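Local structure of SPBc2 prophage-derived uncharacterized protein YomS (Bacillus subtilis, 6I5O) at residues R39-K44 / V99-V104; Y57-D60 / E64-A67. The protein is of unknown function but belongs, with XepA, to the lytic cassette proteins of Bacillus subtilis prophages, and assembles from several copies of an all-beta chain. All blocks are in the same frame, centred on the assembly; numbering follows the deposited sequence.

Contact 1: R39-K44 / V99-V104; sequences RELTVK and VMFEVV
V43 lays a methyl group over the ring of F101, and L41 reaches the same ring from strand 40-44, so that two strands facing each other across the core of an all-beta fold meet through apolar side chains. Strands 40-44 and 99-104 run in nearly the same direction, with 16° between them, but their axes approach no closer than 10.5 Å. This is the spacing of packed beta layers rather than of paired neighbours, and inward-pointing side chains bridge it. With CG1 of V43 anti to the backbone N (chi1 177°), CG2 lies beside that N, anti to the carbonyl carbon, and faces the phenyl group. CG2 of V43 sits 3.8 Å from the centroid of the F101 ring, 23° off its normal, a CH-pi contact displaced toward the rim. L41 comes from the direction opposite to F101; its CG is anti to the backbone N, and its CD2 methyl reaches the ring and V99. There CD2 of L41 meets CE1 of F101 obliquely at 3.7 Å and is shared with V99, whose CG2 closes the other end of the contact. F20 and F91 also pack edge-to-face with the F101 ring, which meets F56 at an inclined angle, while V112 of strand 110-117 touches both V43 and F101. The aromatic group is thus wedged at the very centre of the chain among valine, leucine and phenylalanine side chains, a fully buried apolar setting. Just before the inward-facing L41, R39 and E40 both lie opposite V117 in a classic beta bulge. The tightest touch between the two strands falls at the far end of the phenyl group, where CZ of F101 lies 3.5 Å from CG2 of V43.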
loop_
_atom_site.group_PDB
_atom_site.type_symbol
_atom_site.label_atom_id
_atom_site.label_comp_id
_atom_site.label_asym_id
_atom_site.label_seq_id
_atom_site.Cartn_x
_atom_site.Cartn_y
_atom_site.Cartn_z
ATOM N N ARG A 39 2.866 -0.004 -13.480
ATOM C CA ARG A 39 3.351 0.062 -12.081
ATOM C C ARG A 39 3.711 -1.297 -11.511
ATOM O O ARG A 39 4.608 -1.363 -10.669
ATOM C CB ARG A 39 2.298 0.670 -11.145
ATOM C CG ARG A 39 1.849 2.099 -11.444
ATOM C CD ARG A 39 0.651 2.420 -10.514
ATOM N NE ARG A 39 0.002 3.699 -10.703
ATOM C CZ ARG A 39 0.375 4.802 -10.072
ATOM N NH1 ARG A 39 1.480 4.795 -9.374
ATOM N NH2 ARG A 39 -0.307 5.924 -10.168
ATOM N N GLU A 40 2.970 -2.334 -11.866
ATOM C CA GLU A 40 3.106 -3.657 -11.230
ATOM C C GLU A 40 3.193 -4.727 -12.324
ATOM O O GLU A 40 2.607 -4.574 -13.375
ATOM C CB GLU A 40 1.891 -3.958 -10.316
ATOM C CG GLU A 40 1.660 -2.941 -9.209
ATOM C CD GLU A 40 0.371 -3.169 -8.430
ATOM O OE1 GLU A 40 -0.783 -3.373 -9.050
ATOM O OE2 GLU A 40 0.524 -3.016 -7.190
ATOM N N LEU A 41 3.873 -5.813 -11.989
ATOM C CA LEU A 41 3.979 -7.003 -12.854
ATOM C C LEU A 41 3.756 -8.249 -12.031
ATOM O O LEU A 41 4.305 -8.373 -10.948
ATOM C CB LEU A 41 5.396 -7.041 -13.414
ATOM C CG LEU A 41 5.866 -8.299 -14.124
ATOM C CD1 LEU A 41 5.132 -8.589 -15.389
ATOM C CD2 LEU A 41 7.344 -8.208 -14.424
ATOM N N THR A 42 3.011 -9.170 -12.622
ATOM C CA THR A 42 2.919 -10.534 -12.083
ATOM C C THR A 42 3.395 -11.482 -13.171
ATOM O O THR A 42 2.801 -11.508 -14.258
ATOM C CB THR A 42 1.488 -10.871 -11.663
ATOM O OG1 THR A 42 1.072 -9.953 -10.640
ATOM C CG2 THR A 42 1.381 -12.278 -11.104
ATOM N N VAL A 43 4.424 -12.249 -12.877
ATOM C CA VAL A 43 5.012 -13.241 -13.817
ATOM C C VAL A 43 4.534 -14.629 -13.432
ATOM O O VAL A 43 4.575 -14.987 -12.254
ATOM C CB VAL A 43 6.546 -13.189 -13.735
ATOM C CG1 VAL A 43 7.176 -14.227 -14.625
ATOM C CG2 VAL A 43 7.036 -11.837 -14.163
ATOM N N LYS A 44 4.117 -15.401 -14.436
ATOM C CA LYS A 44 3.780 -16.821 -14.263
ATOM C C LYS A 44 4.898 -17.639 -14.901
ATOM O O LYS A 44 5.213 -17.463 -16.119
ATOM C CB LYS A 44 2.445 -17.147 -14.910
ATOM C CG LYS A 44 2.090 -18.611 -14.881
ATOM C CD LYS A 44 1.839 -19.163 -13.491
ATOM C CE LYS A 44 1.791 -20.683 -13.396
ATOM N NZ LYS A 44 0.676 -21.238 -14.170
ATOM N N VAL A 99 12.292 -4.795 -17.615
ATOM C CA VAL A 99 12.468 -6.019 -16.798
ATOM C C VAL A 99 12.746 -7.195 -17.732
ATOM O O VAL A 99 12.307 -7.188 -18.904
ATOM C CB VAL A 99 11.259 -6.258 -15.867
ATOM C CG1 VAL A 99 11.154 -5.193 -14.795
ATOM C CG2 VAL A 99 9.975 -6.367 -16.619
ATOM N N MET A 100 13.430 -8.170 -17.186
ATOM C CA MET A 100 13.921 -9.351 -17.907
ATOM C C MET A 100 13.883 -10.542 -16.960
ATOM O O MET A 100 14.190 -10.396 -15.784
ATOM C CB MET A 100 15.351 -9.092 -18.392
ATOM C CG MET A 100 16.012 -10.367 -18.879
ATOM S SD MET A 100 17.809 -10.239 -19.049
ATOM C CE MET A 100 17.783 -9.133 -20.411
ATOM N N PHE A 101 13.494 -11.701 -17.475
ATOM C CA PHE A 101 13.428 -12.961 -16.692
ATOM C C PHE A 101 14.287 -13.977 -17.405
ATOM O O PHE A 101 13.800 -14.537 -18.418
ATOM C CB PHE A 101 11.976 -13.410 -16.568
ATOM C CG PHE A 101 11.251 -12.485 -15.650
ATOM C CD1 PHE A 101 10.754 -11.258 -16.097
ATOM C CD2 PHE A 101 11.234 -12.733 -14.277
ATOM C CE1 PHE A 101 10.288 -10.316 -15.201
ATOM C CE2 PHE A 101 10.729 -11.809 -13.398
ATOM C CZ PHE A 101 10.277 -10.605 -13.853
ATOM N N GLU A 102 15.505 -14.156 -16.952
ATOM C CA GLU A 102 16.509 -14.967 -17.657
ATOM C C GLU A 102 16.314 -16.443 -17.299
ATOM O O GLU A 102 16.292 -16.789 -16.098
ATOM C CB GLU A 102 17.907 -14.551 -17.234
ATOM C CG GLU A 102 18.995 -15.385 -17.917
ATOM C CD GLU A 102 20.388 -14.890 -17.691
ATOM O OE1 GLU A 102 20.558 -13.811 -17.057
ATOM O OE2 GLU A 102 21.297 -15.456 -18.324
ATOM N N VAL A 103 16.229 -17.300 -18.333
ATOM C CA VAL A 103 16.332 -18.758 -18.129
ATOM C C VAL A 103 17.820 -19.059 -18.063
ATOM O O VAL A 103 18.488 -19.044 -19.128
ATOM C CB VAL A 103 15.602 -19.529 -19.239
ATOM C CG1 VAL A 103 15.830 -21.017 -19.110
ATOM C CG2 VAL A 103 14.128 -19.184 -19.271
ATOM N N VAL A 104 18.322 -19.279 -16.858
ATOM C CA VAL A 104 19.752 -19.587 -16.637
ATOM C C VAL A 104 20.007 -21.041 -17.040
ATOM O O VAL A 104 21.089 -21.365 -17.602
ATOM C CB VAL A 104 20.112 -19.343 -15.167
ATOM C CG1 VAL A 104 21.514 -19.816 -14.825
ATOM C CG2 VAL A 104 19.974 -17.882 -14.857
#

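Contact 2: Y57-D60 / E64-A67; sequences YAVD and EKTA
The side chain of K65 folds across the ring of Y57 in a beta hairpin, its aliphatic part covering one face of the phenol. The lysine chain is bent at chi3 (53°), which brings CE of K65 over the ring centre, 3.7 Å from the centroid of the Y57 ring, as a CH-pi contact. NZ of K65 lies farther out, in an off-centre cation-pi position, where it also forms a salt bridge with E29. At the edge of the same ring runs the backbone of T66 and A67, so the tyrosine is bordered by main chain while its face carries the lysine. V59 lies side by side with K65 and points the same way, whereas A58 and T66 occupy the other face of the hairpin. Between these two residues the strands are paired by A58 N to T66 O at 2.9 Å and by T66 N to A58 O at 2.8 Å. Toward the turn, D60 N donates to E64 O, and E64 N returns a bond of 3.0 Å to D60 OD1, meeting it from above the carboxylate plane. N62 N is a second donor to OD1, which ties the turn residues to one acceptor. The D60 and E64 side chains cross obliquely, with carboxylate planes 41° apart and OD2 of D60 3.9 Å from OE1 of E64. K44 of a neighbouring subunit forms salt bridges to both oxygens, so the closeness of two acids probably costs little and creates a negative site that binds a neighbouring copy's lysine.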
loop_
_atom_site.group_PDB
_atom_site.type_symbol
_atom_site.label_atom_id
_atom_site.label_comp_id
_atom_site.label_asym_id
_atom_site.label_seq_id
_atom_site.Cartn_x
_atom_site.Cartn_y
_atom_site.Cartn_z
ATOM N N TYR A 57 15.397 -9.843 -13.266
ATOM C CA TYR A 57 16.260 -8.663 -13.441
ATOM C C TYR A 57 15.477 -7.427 -13.822
ATOM O O TYR A 57 14.490 -7.419 -14.582
ATOM C CB TYR A 57 17.292 -8.899 -14.560
ATOM C CG TYR A 57 18.351 -9.872 -14.176
ATOM C CD1 TYR A 57 19.313 -9.568 -13.256
ATOM C CD2 TYR A 57 18.404 -11.142 -14.751
ATOM C CE1 TYR A 57 20.342 -10.408 -12.913
ATOM C CE2 TYR A 57 19.425 -12.007 -14.424
ATOM C CZ TYR A 57 20.379 -11.661 -13.483
ATOM O OH TYR A 57 21.393 -12.510 -13.133
ATOM N N ALA A 58 15.943 -6.314 -13.265
ATOM C CA ALA A 58 15.691 -4.963 -13.779
ATOM C C ALA A 58 16.816 -4.594 -14.730
ATOM O O ALA A 58 17.961 -4.967 -14.467
ATOM C CB ALA A 58 15.578 -3.989 -12.646
ATOM N N VAL A 59 16.485 -3.891 -15.805
ATOM C CA VAL A 59 17.492 -3.502 -16.802
ATOM C C VAL A 59 17.358 -1.999 -17.047
ATOM O O VAL A 59 16.274 -1.532 -17.299
ATOM C CB VAL A 59 17.334 -4.310 -18.104
ATOM C CG1 VAL A 59 18.422 -3.933 -19.102
ATOM C CG2 VAL A 59 17.332 -5.788 -17.827
ATOM N N ASP A 60 18.470 -1.282 -17.000
ATOM C CA ASP A 60 18.440 0.155 -17.262
ATOM C C ASP A 60 18.659 0.487 -18.740
ATOM O O ASP A 60 18.826 -0.407 -19.560
ATOM C CB ASP A 60 19.378 0.906 -16.308
ATOM C CG ASP A 60 20.857 0.801 -16.558
ATOM O OD1 ASP A 60 21.238 0.274 -17.633
ATOM O OD2 ASP A 60 21.657 1.304 -15.668
ATOM N N GLU A 64 22.517 -2.420 -18.212
ATOM C CA GLU A 64 23.002 -3.028 -16.975
ATOM C C GLU A 64 21.839 -3.787 -16.317
ATOM O O GLU A 64 20.711 -3.274 -16.219
ATOM C CB GLU A 64 23.555 -1.979 -16.029
ATOM C CG GLU A 64 24.199 -2.588 -14.817
ATOM C CD GLU A 64 24.985 -1.619 -13.945
ATOM O OE1 GLU A 64 24.448 -0.525 -13.648
ATOM O OE2 GLU A 64 26.157 -1.870 -13.645
ATOM N N LYS A 65 22.094 -5.022 -15.906
ATOM C CA LYS A 65 21.124 -5.916 -15.240
ATOM C C LYS A 65 21.343 -5.902 -13.737
ATOM O O LYS A 65 22.445 -5.935 -13.283
ATOM C CB LYS A 65 21.281 -7.360 -15.727
ATOM C CG LYS A 65 21.037 -7.552 -17.201
ATOM C CD LYS A 65 21.625 -8.829 -17.738
ATOM C CE LYS A 65 21.223 -10.088 -17.003
ATOM N NZ LYS A 65 21.715 -11.320 -17.675
ATOM N N THR A 66 20.253 -5.818 -13.014
ATOM C CA THR A 66 20.279 -5.767 -11.529
ATOM C C THR A 66 19.283 -6.790 -10.971
ATOM O O THR A 66 18.121 -6.801 -11.388
ATOM C CB THR A 66 19.869 -4.395 -11.011
ATOM O OG1 THR A 66 20.517 -3.356 -11.734
ATOM C CG2 THR A 66 20.176 -4.250 -9.534
ATOM N N ALA A 67 19.734 -7.680 -10.100
ATOM C CA ALA A 67 18.838 -8.676 -9.503
ATOM C C ALA A 67 17.625 -7.968 -8.871
ATOM O O ALA A 67 17.791 -6.973 -8.142
ATOM C CB ALA A 67 19.576 -9.483 -8.481
#

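The centres of contacts 1 and 2 are 11 Å apart. Along the chain, contact 2 is nested inside the loop that contact 1 closes: strand 40-46 is followed by the hairpin of strands 51-59 and 65-72, and strand 98-107 comes later. Strands 51-59 and 98-107 are antiparallel neighbours in the sheet, with M100 O and Y57 N 2.8 Å apart in a probable hydrogen bond. E102 OE1 completes the junction through a salt bridge of 2.8 Å to K65 NZ. The touching side chains of contact 1 lie at the centre of the chain; K44, at the end of its 39-44 segment, reaches D60 and E64 of contact 2 in another copy, so the two contacts meet again across the subunit interface.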